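Local structure of tRNA (uracil(54)-C(5))-methyltransferase (Pyrococcus abyssi, 2JJQ) at residues A[21-27]-A[46-52]; A[268-272]-A[300-304]; A[297-301]-A[316-320]. The protein methylates C5 of uridine 54 in tRNA, using S-adenosyl-L-methionine as methyl donor and releasing S-adenosyl-L-homocysteine. One frame throughout, in Å; residues are numbered along the deposited sequence.

Contact 1: residues A[21-27]-A[46-52]; sequences MRGVIRK and PGDEIIV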
loop_
_atom_site.group_PDB
_atom_site.type_symbol
_atom_site.label_atom_id
_atom_site.label_comp_id
_atom_site.label_asym_id
_atom_site.label_seq_id
_atom_site.Cartn_x
_atom_site.Cartn_y
_atom_site.Cartn_z
ATOM N N MET A 21 30.881 7.929 17.544
ATOM C CA MET A 21 30.775 8.732 16.296
ATOM C C MET A 21 31.550 8.189 15.089
ATOM O O MET A 21 31.574 8.822 14.057
ATOM C CB MET A 21 31.152 10.185 16.562
ATOM C CG MET A 21 30.095 10.949 17.360
ATOM S SD MET A 21 30.023 12.694 16.874
ATOM C CE MET A 21 28.532 13.236 17.727
ATOM N N ARG A 22 32.149 7.008 15.218
ATOM C CA ARG A 22 32.765 6.329 14.067
ATOM C C ARG A 22 32.659 4.829 14.227
ATOM O O ARG A 22 32.643 4.327 15.357
ATOM C CB ARG A 22 34.235 6.719 13.937
ATOM C CG ARG A 22 34.803 6.497 12.556
ATOM C CD ARG A 22 36.337 6.354 12.584
ATOM N NE ARG A 22 36.781 5.305 13.512
ATOM C CZ ARG A 22 36.637 3.989 13.309
ATOM N NH1 ARG A 22 36.038 3.529 12.204
ATOM N NH2 ARG A 22 37.085 3.122 14.218
ATOM N N GLY A 23 32.571 4.097 13.111
ATOM C CA GLY A 23 32.468 2.635 13.200
ATOM C C GLY A 23 31.712 2.101 12.002
ATOM O O GLY A 23 31.377 2.855 11.107
ATOM N N VAL A 24 31.477 0.796 11.988
ATOM C CA VAL A 24 30.728 0.175 10.903
ATOM C C VAL A 24 29.278 -0.091 11.341
ATOM O O VAL A 24 29.009 -0.544 12.457
ATOM C CB VAL A 24 31.465 -1.089 10.400
ATOM C CG1 VAL A 24 32.074 -1.801 11.529
ATOM C CG2 VAL A 24 30.564 -2.039 9.612
ATOM N N ILE A 25 28.344 0.242 10.471
ATOM C CA ILE A 25 26.937 -0.075 10.715
ATOM C C ILE A 25 26.821 -1.580 10.827
ATOM O O ILE A 25 27.339 -2.288 9.984
ATOM C CB ILE A 25 26.064 0.517 9.599
ATOM C CG1 ILE A 25 26.035 2.027 9.771
ATOM C CG2 ILE A 25 24.618 0.101 9.743
ATOM C CD1 ILE A 25 26.813 2.731 8.816
ATOM N N ARG A 26 26.194 -2.089 11.893
ATOM C CA ARG A 26 26.123 -3.531 12.100
ATOM C C ARG A 26 24.805 -4.138 11.651
ATOM O O ARG A 26 24.761 -5.282 11.182
ATOM C CB ARG A 26 26.342 -3.875 13.565
ATOM C CG ARG A 26 27.694 -3.391 14.096
ATOM C CD ARG A 26 28.920 -4.181 13.575
ATOM N NE ARG A 26 30.165 -3.674 14.163
ATOM C CZ ARG A 26 31.386 -3.978 13.719
ATOM N NH1 ARG A 26 31.523 -4.789 12.674
ATOM N NH2 ARG A 26 32.469 -3.460 14.313
ATOM N N LYS A 27 23.728 -3.371 11.807
ATOM C CA LYS A 27 22.417 -3.863 11.420
ATOM C C LYS A 27 21.472 -2.676 11.181
ATOM O O LYS A 27 21.832 -1.509 11.393
ATOM C CB LYS A 27 21.862 -4.780 12.520
ATOM C CG LYS A 27 21.373 -4.044 13.750
ATOM C CD LYS A 27 20.464 -4.929 14.574
ATOM C CE LYS A 27 19.285 -4.171 15.110
ATOM N NZ LYS A 27 18.263 -5.120 15.677
ATOM N N PRO A 46 24.304 -2.137 6.610
ATOM C CA PRO A 46 25.244 -2.836 7.458
ATOM C C PRO A 46 26.523 -3.079 6.690
ATOM O O PRO A 46 26.475 -3.510 5.523
ATOM C CB PRO A 46 24.534 -4.143 7.750
ATOM C CG PRO A 46 23.018 -3.787 7.651
ATOM C CD PRO A 46 23.054 -2.922 6.418
ATOM N N GLY A 47 27.661 -2.786 7.311
ATOM C CA GLY A 47 28.946 -2.955 6.592
ATOM C C GLY A 47 29.519 -1.608 6.138
ATOM O O GLY A 47 30.719 -1.484 5.859
ATOM N N ASP A 48 28.671 -0.589 6.057
ATOM C CA ASP A 48 29.131 0.783 5.774
ATOM C C ASP A 48 30.112 1.250 6.842
ATOM O O ASP A 48 29.888 1.049 8.016
ATOM C CB ASP A 48 27.952 1.749 5.841
ATOM C CG ASP A 48 27.142 1.852 4.551
ATOM O OD1 ASP A 48 27.544 1.346 3.461
ATOM O OD2 ASP A 48 26.059 2.530 4.620
ATOM N N GLU A 49 31.202 1.874 6.428
ATOM C CA GLU A 49 32.126 2.431 7.375
ATOM C C GLU A 49 31.830 3.927 7.310
ATOM O O GLU A 49 31.857 4.537 6.234
ATOM C CB GLU A 49 33.567 2.063 6.982
ATOM C CG GLU A 49 34.638 2.771 7.824
ATOM C CD GLU A 49 36.037 2.641 7.209
ATOM O OE1 GLU A 49 36.296 1.621 6.511
ATOM O OE2 GLU A 49 36.872 3.561 7.421
ATOM N N ILE A 50 31.416 4.502 8.429
ATOM C CA ILE A 50 31.000 5.912 8.423
ATOM C C ILE A 50 31.674 6.756 9.534
ATOM O O ILE A 50 32.216 6.226 10.500
ATOM C CB ILE A 50 29.444 6.058 8.512
ATOM C CG1 ILE A 50 28.928 5.766 9.918
ATOM C CG2 ILE A 50 28.720 5.096 7.498
ATOM C CD1 ILE A 50 27.617 6.471 10.167
ATOM N N ILE A 51 31.649 8.068 9.364
ATOM C CA ILE A 51 31.980 8.992 10.458
ATOM C C ILE A 51 30.740 9.834 10.709
ATOM O O ILE A 51 30.201 10.414 9.769
ATOM C CB ILE A 51 33.154 9.936 10.083
ATOM C CG1 ILE A 51 34.410 9.117 9.794
ATOM C CG2 ILE A 51 33.386 10.968 11.208
ATOM C CD1 ILE A 51 35.395 9.755 8.818
ATOM N N VAL A 52 30.271 9.884 11.958
ATOM C CA VAL A 52 29.093 10.693 12.279
ATOM C C VAL A 52 29.555 12.113 12.568
ATOM O O VAL A 52 30.354 12.334 13.495
ATOM C CB VAL A 52 28.348 10.176 13.539
ATOM C CG1 VAL A 52 27.128 11.052 13.861
ATOM C CG2 VAL A 52 27.953 8.712 13.379
#
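D48 O takes an N-H and a CA-H from neighbouring residues of 21-27: I25 N donates a hydrogen bond to D48 O over 3.0 Å, and V24 CA comes to 3.1 Å from the same D48 O in a CA-H...O contact. Further along, G47 N reaches I25 O at 2.7 Å, while at the other end V52 N donates to M21 O, also at 2.7 Å. Between these, I50 N donates to G23 O; the return bond from G23 N to I50 O is weak. G23 and I50 thus form an antiparallel hydrogen-bonded pair, flanked by the non-hydrogen-bonded pairs R22 with I51 and V24 with E49. G23 sits at backbone angles where a CB would run into the carbonyl O of R22, and there the chain turns a corner.

The side chains divide between two faces. R22, V24, E49 and I51 share one: R22 CG touches I51 CG1 at 3.8 Å, and V24 CG2 leans against G47 CA. V24 CG1 also lies over the centre of the R26 guanidinium, 3.0 Å above its plane. I50 takes the other face, where I25 crosses it at about a right angle. With I25 CG1 set beside its own backbone N (chi1 -71°), I25 CD1 lies 3.3 Å from both D48 CB and I50 CG2, the I50 contact being tighter than usual van der Waals packing. L36, W67 and L69 also pack on I50. The carboxylate of D48 is spoken for by A45 N, S73 N and a salt bridge to R76. The N-terminal chain thus pairs antiparallel with strand 49-57, turns at G23 and runs on into strand 24-28 of a different sheet, as part of the N-terminal TRAM-like beta domain.

Contact 2: residues A[268-272]-A[300-304]; sequences NSFFQ and GVGTF. With SAH (S-adenosyl-L-homocysteine), chain B.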
loop_
_atom_site.group_PDB
_atom_site.type_symbol
_atom_site.label_atom_id
_atom_site.label_comp_id
_atom_site.label_asym_id
_atom_site.label_seq_id
_atom_site.Cartn_x
_atom_site.Cartn_y
_atom_site.Cartn_z
ATOM N N ASN A 268 -11.089 7.107 -5.895
ATOM C CA ASN A 268 -11.263 7.174 -4.453
ATOM C C ASN A 268 -11.349 5.818 -3.714
ATOM O O ASN A 268 -11.740 5.787 -2.562
ATOM C CB ASN A 268 -12.462 8.068 -4.101
ATOM C CG ASN A 268 -12.187 9.519 -4.413
ATOM O OD1 ASN A 268 -11.057 9.872 -4.705
ATOM N ND2 ASN A 268 -13.203 10.343 -4.399
ATOM N N SER A 269 -11.064 4.720 -4.404
ATOM C CA SER A 269 -11.190 3.388 -3.790
ATOM C C SER A 269 -9.777 2.826 -3.575
ATOM O O SER A 269 -8.854 3.111 -4.347
ATOM C CB SER A 269 -12.024 2.415 -4.695
ATOM O OG SER A 269 -11.359 2.279 -5.951
ATOM N N PHE A 270 -9.601 2.023 -2.524
ATOM C CA PHE A 270 -8.253 1.452 -2.217
ATOM C C PHE A 270 -8.105 0.148 -2.998
ATOM O O PHE A 270 -9.072 -0.585 -3.138
ATOM C CB PHE A 270 -8.086 1.182 -0.721
ATOM C CG PHE A 270 -6.868 0.352 -0.400
ATOM C CD1 PHE A 270 -5.617 0.947 -0.334
ATOM C CD2 PHE A 270 -6.955 -1.035 -0.295
ATOM C CE1 PHE A 270 -4.488 0.175 -0.081
ATOM C CE2 PHE A 270 -5.823 -1.805 -0.038
ATOM C CZ PHE A 270 -4.611 -1.212 0.070
ATOM N N PHE A 271 -6.912 -0.131 -3.514
ATOM C CA PHE A 271 -6.609 -1.455 -4.090
ATOM C C PHE A 271 -5.122 -1.768 -3.714
ATOM O O PHE A 271 -4.286 -0.832 -3.620
ATOM C CB PHE A 271 -6.770 -1.462 -5.629
ATOM C CG PHE A 271 -6.713 -2.872 -6.213
ATOM C CD1 PHE A 271 -7.763 -3.747 -6.011
ATOM C CD2 PHE A 271 -5.579 -3.318 -6.886
ATOM C CE1 PHE A 271 -7.708 -5.071 -6.499
ATOM C CE2 PHE A 271 -5.525 -4.653 -7.389
ATOM C CZ PHE A 271 -6.589 -5.508 -7.174
ATOM N N GLN A 272 -4.823 -3.039 -3.408
ATOM C CA GLN A 272 -3.458 -3.374 -3.080
ATOM C C GLN A 272 -2.512 -2.669 -4.098
ATOM O O GLN A 272 -2.766 -2.702 -5.317
ATOM C CB GLN A 272 -3.249 -4.892 -3.183
ATOM C CG GLN A 272 -4.292 -5.712 -2.423
ATOM C CD GLN A 272 -3.957 -5.655 -0.980
ATOM O OE1 GLN A 272 -2.802 -5.397 -0.625
ATOM N NE2 GLN A 272 -4.954 -5.857 -0.118
ATOM N N GLY A 300 -12.738 -4.578 2.535
ATOM C CA GLY A 300 -12.512 -3.488 1.569
ATOM C C GLY A 300 -13.329 -3.753 0.325
ATOM O O GLY A 300 -14.505 -4.157 0.397
ATOM N N VAL A 301 -12.705 -3.515 -0.826
ATOM C CA VAL A 301 -13.385 -3.695 -2.113
ATOM C C VAL A 301 -13.466 -5.170 -2.523
ATOM O O VAL A 301 -13.943 -5.475 -3.599
ATOM C CB VAL A 301 -12.642 -2.938 -3.198
ATOM C CG1 VAL A 301 -12.590 -1.408 -2.858
ATOM C CG2 VAL A 301 -11.243 -3.528 -3.430
ATOM N N GLY A 302 -13.035 -6.081 -1.647
ATOM C CA GLY A 302 -13.399 -7.516 -1.823
ATOM C C GLY A 302 -12.298 -8.331 -2.503
ATOM O O GLY A 302 -12.544 -9.414 -3.069
ATOM N N THR A 303 -11.092 -7.818 -2.418
ATOM C CA THR A 303 -9.929 -8.466 -3.027
ATOM C C THR A 303 -9.947 -9.975 -2.764
ATOM O O THR A 303 -9.923 -10.783 -3.704
ATOM C CB THR A 303 -8.628 -7.889 -2.542
ATOM O OG1 THR A 303 -8.684 -6.450 -2.521
ATOM C CG2 THR A 303 -7.534 -8.309 -3.548
ATOM N N PHE A 304 -10.021 -10.358 -1.499
ATOM C CA PHE A 304 -10.031 -11.803 -1.181
ATOM C C PHE A 304 -11.360 -12.437 -1.518
ATOM O O PHE A 304 -11.414 -13.469 -2.144
ATOM C CB PHE A 304 -9.696 -12.024 0.305
ATOM C CG PHE A 304 -8.383 -11.416 0.699
ATOM C CD1 PHE A 304 -7.251 -11.693 -0.051
ATOM C CD2 PHE A 304 -8.258 -10.635 1.822
ATOM C CE1 PHE A 304 -6.049 -11.130 0.268
ATOM C CE2 PHE A 304 -7.026 -10.064 2.163
ATOM C CZ PHE A 304 -5.936 -10.285 1.389
HETATM N N SAH B . -8.929 -6.817 2.596
HETATM C CA SAH B . -8.979 -5.410 2.078
HETATM C CB SAH B . -8.065 -4.492 2.888
HETATM C CG SAH B . -8.514 -4.325 4.322
HETATM S SD SAH B . -7.822 -2.771 4.912
HETATM C C SAH B . -8.472 -5.420 0.655
HETATM O O SAH B . -8.560 -4.443 -0.105
HETATM O OXT SAH B . -7.923 -6.432 0.242
HETATM C "C5'" SAH B . -8.673 -2.712 6.469
HETATM C "C4'" SAH B . -10.174 -2.456 6.244
HETATM O "O4'" SAH B . -10.873 -2.232 7.497
HETATM C "C3'" SAH B . -10.485 -1.226 5.391
HETATM O "O3'" SAH B . -11.179 -1.656 4.202
HETATM C "C2'" SAH B . -11.351 -0.328 6.310
HETATM O "O2'" SAH B . -12.420 0.371 5.666
HETATM C "C1'" SAH B . -11.952 -1.303 7.279
HETATM N N9 SAH B . -12.181 -0.868 8.653
HETATM C C8 SAH B . -11.438 -0.014 9.396
HETATM N N7 SAH B . -11.933 0.012 10.663
HETATM C C5 SAH B . -12.961 -0.848 10.733
HETATM C C6 SAH B . -13.911 -1.309 11.767
HETATM N N6 SAH B . -13.802 -0.775 13.009
HETATM N N1 SAH B . -14.848 -2.241 11.393
HETATM C C2 SAH B . -14.926 -2.745 10.142
HETATM N N3 SAH B . -14.099 -2.347 9.165
HETATM C C4 SAH B . -13.123 -1.441 9.410
HETATM O O HOH W 1 -10.094 -2.247 -0.484
HETATM O O HOH W 2 -7.419 -4.223 -2.346
#
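Q272 sets CG beside its backbone N, opposite the carbonyl carbon (chi1 -51°), and bends again at chi2 (-77°), folding its amide back toward the ligand, while T303 places OG1 beside its own backbone N at chi1 -45°. The two side chains therefore converge on one carboxylate oxygen of S-adenosyl-L-homocysteine. Q272 NE2 donates to SAH OXT at 3.0 Å, and T303 OG1 donates to the same SAH OXT at 2.9 Å. On the protein side, Q272 CG and T303 CG2 come within 4.3 Å.

The other carboxylate oxygen is served by two waters that bridge the segments. Water 1 donates to SAH O and, over a longer 3.3 Å, to F270 O, and it accepts from V301 N. Water 2 gives its hydrogens to SAH O and T303 OG1, and takes one from Q272 N at 3.0 Å. SAH O also lies in the plane of the F270 ring, at its CD2-CE2 edge. Segment 300-304 belongs to the glycine-rich loop of the class I methyltransferase fold: G300 and G302 lie in the turn leaving strand 293-297, and G302 is the N-cap of helix 303-310. T303, the first residue of that helix, bonds the carboxylate, so the first turn lies at the amino-acid end of the ligand.

V301 supplies the apolar part of the contact. V301 CG1 packs on F270 O at 3.6 Å, and V301 CG2 meets the edge of the F271 ring at CD1, 4.3 Å away. M327 of helix 322-335 touches V301 as well. Over one face of the F304 ring lies SAH OXT, and F304 CE2 approaches the ligand amine, SAH N, at 3.8 Å.

Contact 3: residues A[297-301]-A[316-320]; sequences MYSGV and KGFDS. With SAH (S-adenosyl-L-homocysteine), chain B.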
loop_
_atom_site.group_PDB
_atom_site.type_symbol
_atom_site.label_atom_id
_atom_site.label_comp_id
_atom_site.label_asym_id
_atom_site.label_seq_id
_atom_site.Cartn_x
_atom_site.Cartn_y
_atom_site.Cartn_z
ATOM N N MET A 297 -13.755 -10.640 6.367
ATOM C CA MET A 297 -13.921 -9.550 7.333
ATOM C C MET A 297 -12.876 -8.449 7.050
ATOM O O MET A 297 -11.709 -8.757 6.806
ATOM C CB MET A 297 -13.853 -10.102 8.774
ATOM C CG MET A 297 -14.138 -8.995 9.861
ATOM S SD MET A 297 -15.689 -8.133 9.511
ATOM C CE MET A 297 -15.483 -6.602 10.423
ATOM N N TYR A 298 -13.300 -7.188 7.148
ATOM C CA TYR A 298 -12.512 -6.041 6.687
ATOM C C TYR A 298 -12.227 -6.243 5.183
ATOM O O TYR A 298 -11.109 -6.110 4.735
ATOM C CB TYR A 298 -11.202 -5.933 7.439
ATOM C CG TYR A 298 -11.312 -6.008 8.966
ATOM C CD1 TYR A 298 -11.671 -4.886 9.708
ATOM C CD2 TYR A 298 -10.976 -7.185 9.653
ATOM C CE1 TYR A 298 -11.761 -4.948 11.094
ATOM C CE2 TYR A 298 -11.014 -7.233 11.025
ATOM C CZ TYR A 298 -11.408 -6.114 11.733
ATOM O OH TYR A 298 -11.425 -6.194 13.098
ATOM N N SER A 299 -13.284 -6.511 4.419
ATOM C CA SER A 299 -13.125 -6.927 2.980
ATOM C C SER A 299 -12.602 -5.825 2.100
ATOM O O SER A 299 -12.139 -6.072 0.981
ATOM C CB SER A 299 -14.469 -7.368 2.407
ATOM O OG SER A 299 -15.363 -6.259 2.352
ATOM N N GLY A 300 -12.738 -4.578 2.535
ATOM C CA GLY A 300 -12.512 -3.488 1.569
ATOM C C GLY A 300 -13.329 -3.753 0.325
ATOM O O GLY A 300 -14.505 -4.157 0.397
ATOM N N VAL A 301 -12.705 -3.515 -0.826
ATOM C CA VAL A 301 -13.385 -3.695 -2.113
ATOM C C VAL A 301 -13.466 -5.170 -2.523
ATOM O O VAL A 301 -13.943 -5.475 -3.599
ATOM C CB VAL A 301 -12.642 -2.938 -3.198
ATOM C CG1 VAL A 301 -12.590 -1.408 -2.858
ATOM C CG2 VAL A 301 -11.243 -3.528 -3.430
ATOM N N LYS A 316 -19.266 -14.253 2.225
ATOM C CA LYS A 316 -19.925 -13.045 2.714
ATOM C C LYS A 316 -18.786 -12.149 3.186
ATOM O O LYS A 316 -17.869 -12.626 3.829
ATOM C CB LYS A 316 -20.803 -13.405 3.886
ATOM C CG LYS A 316 -22.062 -14.238 3.467
ATOM C CD LYS A 316 -22.958 -14.432 4.680
ATOM C CE LYS A 316 -24.310 -15.081 4.291
ATOM N NZ LYS A 316 -24.849 -15.706 5.544
ATOM N N GLY A 317 -18.845 -10.863 2.896
ATOM C CA GLY A 317 -17.807 -9.964 3.372
ATOM C C GLY A 317 -18.435 -8.755 4.037
ATOM O O GLY A 317 -19.587 -8.389 3.749
ATOM N N PHE A 318 -17.674 -8.150 4.926
ATOM C CA PHE A 318 -18.129 -6.954 5.630
ATOM C C PHE A 318 -16.993 -5.939 5.771
ATOM O O PHE A 318 -15.824 -6.294 5.943
ATOM C CB PHE A 318 -18.538 -7.297 7.056
ATOM C CG PHE A 318 -19.772 -8.201 7.155
ATOM C CD1 PHE A 318 -21.032 -7.654 7.208
ATOM C CD2 PHE A 318 -19.627 -9.573 7.273
ATOM C CE1 PHE A 318 -22.157 -8.455 7.331
ATOM C CE2 PHE A 318 -20.753 -10.416 7.375
ATOM C CZ PHE A 318 -22.018 -9.860 7.404
ATOM N N ASP A 319 -17.354 -4.664 5.811
ATOM C CA ASP A 319 -16.386 -3.608 6.014
ATOM C C ASP A 319 -17.192 -2.392 6.495
ATOM O O ASP A 319 -18.384 -2.257 6.154
ATOM C CB ASP A 319 -15.684 -3.295 4.689
ATOM C CG ASP A 319 -14.401 -2.469 4.884
ATOM O OD1 ASP A 319 -14.482 -1.226 5.092
ATOM O OD2 ASP A 319 -13.306 -3.066 4.753
ATOM N N SER A 320 -16.572 -1.518 7.277
ATOM C CA SER A 320 -17.319 -0.357 7.807
ATOM C C SER A 320 -17.379 0.766 6.770
ATOM O O SER A 320 -18.123 1.749 6.921
ATOM C CB SER A 320 -16.658 0.119 9.122
ATOM O OG SER A 320 -15.318 0.524 8.919
HETATM N N SAH B . -8.929 -6.817 2.596
HETATM C CA SAH B . -8.979 -5.410 2.078
HETATM C CB SAH B . -8.065 -4.492 2.888
HETATM C CG SAH B . -8.514 -4.325 4.322
HETATM S SD SAH B . -7.822 -2.771 4.912
HETATM C C SAH B . -8.472 -5.420 0.655
HETATM O O SAH B . -8.560 -4.443 -0.105
HETATM O OXT SAH B . -7.923 -6.432 0.242
HETATM C "C5'" SAH B . -8.673 -2.712 6.469
HETATM C "C4'" SAH B . -10.174 -2.456 6.244
HETATM O "O4'" SAH B . -10.873 -2.232 7.497
HETATM C "C3'" SAH B . -10.485 -1.226 5.391
HETATM O "O3'" SAH B . -11.179 -1.656 4.202
HETATM C "C2'" SAH B . -11.351 -0.328 6.310
HETATM O "O2'" SAH B . -12.420 0.371 5.666
HETATM C "C1'" SAH B . -11.952 -1.303 7.279
HETATM N N9 SAH B . -12.181 -0.868 8.653
HETATM C C8 SAH B . -11.438 -0.014 9.396
HETATM N N7 SAH B . -11.933 0.012 10.663
HETATM C C5 SAH B . -12.961 -0.848 10.733
HETATM C C6 SAH B . -13.911 -1.309 11.767
HETATM N N6 SAH B . -13.802 -0.775 13.009
HETATM N N1 SAH B . -14.848 -2.241 11.393
HETATM C C2 SAH B . -14.926 -2.745 10.142
HETATM N N3 SAH B . -14.099 -2.347 9.165
HETATM C C4 SAH B . -13.123 -1.441 9.410
#
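D319 and G300 meet beside the ribose hydroxyls of S-adenosyl-L-homocysteine. D319 accepts both of them, SAH O2' on OD1 at 2.7 Å and SAH O3' on OD2 at 2.6 Å. G300 N also donates to D319 OD2, at 2.7 Å, arriving from above the carboxylate plane. At the amino-acid end of the ligand, Y298 O accepts from SAH N. Y298 CD1 approaches SAH O4' at 3.5 Å, while SAH C4 lies in plane at the edge of the tyrosine ring. S320 sets its CB and OG against the adenine.

The next layer holds these groups in place. CG of D319 is swung opposite its backbone N (chi1 -165°), which carries the carboxylate to G300 and the sugar; N321 N gives OD1 a further bond. S299 N donates to F318 O at 3.0 Å, tying the loop to the end of strand 314-319. S299 OG in turn bonds to G300 O. M297 pairs with F318 in parallel fashion, their side chains crossing near a right angle with SD on F318 CB, and M297 CE sits over the centre of the Y298 ring. D346 takes the Y298 hydroxyl.

An acidic residue gripping both ribose hydroxyls at the end of strand 314-319, the second strand of the methyltransferase fold, is a hallmark of class I methyltransferases; two hydroxyl donors and a backbone N-H probably keep this carboxylate ionised.

In the fold
From the N terminus, contact 1 closes first, joining the chain before and along strand 24-28 to the start of strand 49-57 and looping out strands 34-36 and 39-41 in the TRAM domain. Contact 2 opens much later, bringing the loop after strand 261-265 back to the start of helix 303-310 around helix 275-288 and strand 293-297. Contact 3 begins inside that span and ends beyond it, at strand 314-319, so the two loops cross and share G300 and V301. Their centres lie about 9 Å apart, and both touch the same S-adenosyl-L-homocysteine. Contact 1 stands apart, its nearest atoms about 27 Å from contact 2.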